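Local atomic coordinates of glycoside Hydrolase Family 43_12 (Metagenome, PDB entry 7JVH), a protein that probably hydrolyses glycosidic bonds in plant cell-wall polysaccharides or oligosaccharides, acting as a family 43 glycoside hydrolase. Residues T29-D40 with Q439-S450. Numbering follows the deposited sequence.
Sequences TFTNFTYTGEDD and QHIKYTAQTTLS
Tyr35 and His440 meet at the end of an antiparallel strand pair that shows how a strand from the start of a chain can be built into a distant C-terminal domain. Tyr35 OH is hydrogen-bonded to His440 ND1 (2.6 Å) at the edge of the imidazole and accepts from the backbone N of Gln439. With CG anti to the backbone N (chi1 173°), the phenol runs across Tyr443, their planes 39° apart in an oblique aromatic pair. Over one face of the imidazole lies Gly37, its CA 3.4 Å from the ring centroid in a CH-pi contact almost on the ring normal. With ND1 bonded to Tyr35 OH and NE2 to Gly380 O, the ring's rotation is set from two sides.

Farther along, Asp39 OD1 accepts from the backbone N of Lys442 (2.9 Å), on its syn side but 21° out of the carboxylate plane, while Asp39 OD2 pairs with Arg323. The extended Lys442 chain reaches a salt bridge to Asp40, and Glu38 OE1 accepts from Thr444 OG1 at 2.6 Å.

Toward Ser450, a classic beta bulge sets Thr31 and Asn32 against Thr448. Asn32 O is gripped twice, by Thr448 N and by Thr447 OG1 at 2.7 Å, the hydroxyl approaching nearly along the C=O axis. On the opposite face a water donates to Asn32 OD1 (2.7 Å), and Thr448 OG1 is hydrogen-bonded to Thr516 OG1.

Strand 28-37 is an inner member of the concanavalin A-like domain's sheet, between 442-451 and strands 383-386 and 416-418; 515-522 flanks 442-451, and Phe30, Phe33 and Thr447 pack on Met563 of strand 560-566 in the facing sheet.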
loop_
_atom_site.group_PDB
_atom_site.type_symbol
_atom_site.label_atom_id
_atom_site.label_comp_id
_atom_site.label_asym_id
_atom_site.label_seq_id
_atom_site.Cartn_x
_atom_site.Cartn_y
_atom_site.Cartn_z
ATOM N N THR A 29 2.347 -24.500 -13.404
ATOM C CA THR A 29 1.742 -23.470 -14.238
ATOM C C THR A 29 0.345 -23.158 -13.694
ATOM O O THR A 29 -0.544 -23.998 -13.735
ATOM C CB THR A 29 1.666 -23.910 -15.708
ATOM O OG1 THR A 29 2.978 -24.241 -16.169
ATOM C CG2 THR A 29 1.124 -22.812 -16.597
ATOM N N PHE A 30 0.175 -21.939 -13.173
ATOM C CA PHE A 30 -1.098 -21.471 -12.636
ATOM C C PHE A 30 -1.892 -20.866 -13.781
ATOM O O PHE A 30 -1.505 -19.837 -14.328
ATOM C CB PHE A 30 -0.878 -20.455 -11.523
ATOM C CG PHE A 30 -0.100 -21.000 -10.348
ATOM C CD1 PHE A 30 1.291 -21.020 -10.366
ATOM C CD2 PHE A 30 -0.757 -21.494 -9.237
ATOM C CE1 PHE A 30 2.012 -21.523 -9.295
ATOM C CE2 PHE A 30 -0.040 -22.009 -8.162
ATOM C CZ PHE A 30 1.346 -22.009 -8.183
ATOM N N THR A 31 -2.991 -21.539 -14.148
ATOM C CA THR A 31 -3.790 -21.209 -15.321
ATOM C C THR A 31 -4.878 -20.171 -15.010
ATOM O O THR A 31 -5.418 -19.560 -15.924
ATOM C CB THR A 31 -4.445 -22.479 -15.901
ATOM O OG1 THR A 31 -4.982 -22.212 -17.189
ATOM C CG2 THR A 31 -5.573 -22.947 -15.024
ATOM N N ASN A 32 -5.207 -20.016 -13.720
ATOM C CA ASN A 32 -6.189 -19.053 -13.238
ATOM C C ASN A 32 -5.902 -18.555 -11.827
ATOM O O ASN A 32 -5.390 -19.295 -10.988
ATOM C CB ASN A 32 -7.588 -19.661 -13.226
ATOM C CG ASN A 32 -8.638 -18.709 -12.667
ATOM O OD1 ASN A 32 -9.141 -18.889 -11.557
ATOM N ND2 ASN A 32 -8.945 -17.667 -13.426
ATOM N N PHE A 33 -6.250 -17.289 -11.573
ATOM C CA PHE A 33 -6.486 -16.790 -10.230
ATOM C C PHE A 33 -7.784 -15.980 -10.228
ATOM O O PHE A 33 -7.979 -15.131 -11.093
ATOM C CB PHE A 33 -5.324 -15.918 -9.710
ATOM C CG PHE A 33 -5.380 -15.689 -8.231
ATOM C CD1 PHE A 33 -6.101 -14.641 -7.692
ATOM C CD2 PHE A 33 -4.726 -16.547 -7.368
ATOM C CE1 PHE A 33 -6.158 -14.441 -6.316
ATOM C CE2 PHE A 33 -4.762 -16.347 -5.980
ATOM C CZ PHE A 33 -5.490 -15.295 -5.461
ATOM N N THR A 34 -8.647 -16.247 -9.247
ATOM C CA THR A 34 -9.892 -15.514 -9.066
ATOM C C THR A 34 -9.941 -14.962 -7.658
ATOM O O THR A 34 -9.699 -15.697 -6.706
ATOM C CB THR A 34 -11.157 -16.405 -9.321
ATOM O OG1 THR A 34 -11.093 -16.942 -10.645
ATOM C CG2 THR A 34 -12.425 -15.618 -9.178
ATOM N N TYR A 35 -10.244 -13.664 -7.549
ATOM C CA TYR A 35 -10.412 -12.979 -6.276
ATOM C C TYR A 35 -11.779 -12.297 -6.254
ATOM O O TYR A 35 -12.097 -11.516 -7.161
ATOM C CB TYR A 35 -9.294 -11.944 -6.067
ATOM C CG TYR A 35 -9.486 -11.057 -4.845
ATOM C CD1 TYR A 35 -9.110 -11.491 -3.579
ATOM C CD2 TYR A 35 -10.040 -9.788 -4.962
ATOM C CE1 TYR A 35 -9.290 -10.694 -2.464
ATOM C CE2 TYR A 35 -10.227 -8.974 -3.855
ATOM C CZ TYR A 35 -9.838 -9.422 -2.607
ATOM O OH TYR A 35 -10.020 -8.612 -1.502
ATOM N N THR A 36 -12.573 -12.605 -5.219
ATOM C CA THR A 36 -13.921 -12.075 -5.045
ATOM C C THR A 36 -14.068 -11.432 -3.675
ATOM O O THR A 36 -13.980 -12.117 -2.659
ATOM C CB THR A 36 -15.019 -13.180 -5.239
ATOM O OG1 THR A 36 -14.983 -13.662 -6.584
ATOM C CG2 THR A 36 -16.420 -12.638 -4.932
ATOM N N GLY A 37 -14.313 -10.113 -3.669
ATOM C CA GLY A 37 -14.587 -9.354 -2.456
ATOM C C GLY A 37 -16.057 -9.480 -2.113
ATOM O O GLY A 37 -16.901 -9.500 -3.012
ATOM N N GLU A 38 -16.359 -9.590 -0.813
ATOM C CA GLU A 38 -17.701 -9.914 -0.308
ATOM C C GLU A 38 -17.940 -9.208 1.030
ATOM O O GLU A 38 -18.398 -9.827 1.997
ATOM C CB GLU A 38 -17.883 -11.435 -0.092
ATOM C CG GLU A 38 -17.558 -12.344 -1.270
ATOM C CD GLU A 38 -17.218 -13.780 -0.836
ATOM O OE1 GLU A 38 -16.340 -13.996 0.021
ATOM O OE2 GLU A 38 -17.821 -14.734 -1.375
ATOM N N ASP A 39 -17.638 -7.908 1.084
ATOM C CA ASP A 39 -17.841 -7.127 2.293
ATOM C C ASP A 39 -19.298 -6.700 2.493
ATOM O O ASP A 39 -20.004 -6.335 1.532
ATOM C CB ASP A 39 -16.916 -5.905 2.323
ATOM C CG ASP A 39 -15.510 -6.251 2.803
ATOM O OD1 ASP A 39 -15.357 -7.279 3.532
ATOM O OD2 ASP A 39 -14.570 -5.481 2.441
ATOM N N ASP A 40 -19.735 -6.780 3.758
ATOM C CA ASP A 40 -21.069 -6.422 4.198
ATOM C C ASP A 40 -21.439 -4.975 3.835
ATOM O O ASP A 40 -22.540 -4.711 3.351
ATOM C CB ASP A 40 -21.173 -6.603 5.714
ATOM C CG ASP A 40 -20.997 -8.036 6.155
ATOM O OD1 ASP A 40 -21.088 -8.967 5.324
ATOM O OD2 ASP A 40 -20.766 -8.253 7.358
ATOM N N GLN A 439 -8.075 -6.887 -0.372
ATOM C CA GLN A 439 -8.805 -5.633 -0.515
ATOM C C GLN A 439 -10.073 -5.570 0.318
ATOM O O GLN A 439 -10.717 -4.527 0.381
ATOM C CB GLN A 439 -9.114 -5.365 -1.987
ATOM C CG GLN A 439 -7.866 -5.005 -2.779
ATOM C CD GLN A 439 -8.177 -4.644 -4.211
ATOM O OE1 GLN A 439 -8.526 -5.497 -5.008
ATOM N NE2 GLN A 439 -8.024 -3.380 -4.550
ATOM N N HIS A 440 -10.406 -6.678 0.984
ATOM C CA HIS A 440 -11.646 -6.826 1.737
ATOM C C HIS A 440 -11.406 -7.636 2.999
ATOM O O HIS A 440 -10.481 -8.482 3.046
ATOM C CB HIS A 440 -12.689 -7.589 0.896
ATOM C CG HIS A 440 -12.985 -6.944 -0.414
ATOM N ND1 HIS A 440 -12.164 -7.091 -1.507
ATOM C CD2 HIS A 440 -14.006 -6.147 -0.809
ATOM C CE1 HIS A 440 -12.669 -6.407 -2.521
ATOM N NE2 HIS A 440 -13.789 -5.833 -2.124
ATOM N N ILE A 441 -12.276 -7.414 3.992
ATOM C CA ILE A 441 -12.260 -8.204 5.224
ATOM C C ILE A 441 -12.799 -9.601 4.916
ATOM O O ILE A 441 -12.254 -10.604 5.377
ATOM C CB ILE A 441 -13.115 -7.553 6.328
ATOM C CG1 ILE A 441 -12.677 -6.109 6.573
ATOM C CG2 ILE A 441 -12.966 -8.338 7.624
ATOM C CD1 ILE A 441 -13.590 -5.359 7.513
ATOM N N LYS A 442 -13.881 -9.642 4.135
ATOM C CA LYS A 442 -14.494 -10.892 3.687
ATOM C C LYS A 442 -14.192 -11.122 2.216
ATOM O O LYS A 442 -14.584 -10.332 1.378
ATOM C CB LYS A 442 -15.999 -10.850 3.878
ATOM C CG LYS A 442 -16.455 -11.070 5.302
ATOM C CD LYS A 442 -17.972 -10.961 5.389
ATOM C CE LYS A 442 -18.441 -11.253 6.804
ATOM N NZ LYS A 442 -19.934 -11.123 6.898
ATOM N N TYR A 443 -13.473 -12.204 1.915
ATOM C CA TYR A 443 -13.154 -12.546 0.540
ATOM C C TYR A 443 -13.072 -14.061 0.341
ATOM O O TYR A 443 -13.044 -14.843 1.291
ATOM C CB TYR A 443 -11.883 -11.816 0.032
ATOM C CG TYR A 443 -10.563 -12.473 0.351
ATOM C CD1 TYR A 443 -9.989 -13.394 -0.528
ATOM C CD2 TYR A 443 -9.865 -12.164 1.518
ATOM C CE1 TYR A 443 -8.782 -13.998 -0.250
ATOM C CE2 TYR A 443 -8.640 -12.743 1.794
ATOM C CZ TYR A 443 -8.111 -13.664 0.914
ATOM O OH TYR A 443 -6.898 -14.266 1.214
ATOM N N THR A 444 -13.080 -14.438 -0.934
ATOM C CA THR A 444 -13.022 -15.799 -1.396
ATOM C C THR A 444 -12.150 -15.732 -2.625
ATOM O O THR A 444 -12.331 -14.866 -3.471
ATOM C CB THR A 444 -14.424 -16.359 -1.761
ATOM O OG1 THR A 444 -15.263 -16.331 -0.604
ATOM C CG2 THR A 444 -14.344 -17.791 -2.272
ATOM N N ALA A 445 -11.175 -16.644 -2.701
ATOM C CA ALA A 445 -10.236 -16.686 -3.800
ATOM C C ALA A 445 -9.954 -18.125 -4.135
ATOM O O ALA A 445 -10.069 -19.006 -3.274
ATOM C CB ALA A 445 -8.955 -15.963 -3.398
ATOM N N GLN A 446 -9.587 -18.363 -5.394
ATOM C CA GLN A 446 -9.106 -19.660 -5.817
ATOM C C GLN A 446 -8.096 -19.560 -6.949
ATOM O O GLN A 446 -8.082 -18.587 -7.697
ATOM C CB GLN A 446 -10.278 -20.521 -6.259
ATOM C CG GLN A 446 -11.186 -19.837 -7.257
ATOM C CD GLN A 446 -11.963 -20.825 -8.080
ATOM O OE1 GLN A 446 -13.143 -21.040 -7.847
ATOM N NE2 GLN A 446 -11.297 -21.427 -9.054
ATOM N N THR A 447 -7.245 -20.581 -7.062
ATOM C CA THR A 447 -6.275 -20.683 -8.139
ATOM C C THR A 447 -6.303 -22.099 -8.694
ATOM O O THR A 447 -6.605 -23.055 -7.982
ATOM C CB THR A 447 -4.844 -20.292 -7.663
ATOM O OG1 THR A 447 -3.998 -20.118 -8.802
ATOM C CG2 THR A 447 -4.236 -21.347 -6.727
ATOM N N THR A 448 -5.994 -22.215 -9.984
ATOM C CA THR A 448 -5.996 -23.477 -10.711
ATOM C C THR A 448 -4.613 -23.659 -11.299
ATOM O O THR A 448 -4.082 -22.748 -11.936
ATOM C CB THR A 448 -7.062 -23.480 -11.828
ATOM O OG1 THR A 448 -8.334 -23.245 -11.239
ATOM C CG2 THR A 448 -7.105 -24.800 -12.551
ATOM N N LEU A 449 -4.036 -24.841 -11.078
ATOM C CA LEU A 449 -2.644 -25.087 -11.423
ATOM C C LEU A 449 -2.451 -26.477 -11.993
ATOM O O LEU A 449 -3.140 -27.420 -11.617
ATOM C CB LEU A 449 -1.691 -24.832 -10.228
ATOM C CG LEU A 449 -1.616 -25.854 -9.087
ATOM C CD1 LEU A 449 -0.226 -25.993 -8.509
ATOM C CD2 LEU A 449 -2.599 -25.478 -7.994
ATOM N N SER A 450 -1.523 -26.565 -12.949
ATOM C CA SER A 450 -1.044 -27.803 -13.514
ATOM C C SER A 450 0.332 -28.041 -12.907
ATOM O O SER A 450 1.270 -27.290 -13.146
ATOM C CB SER A 450 -0.990 -27.712 -15.031
ATOM O OG SER A 450 -0.143 -28.710 -15.559
HETATM O O HOH W 1 3.725 -26.882 -15.107
HETATM O O HOH W 2 -9.028 -21.126 -10.109
#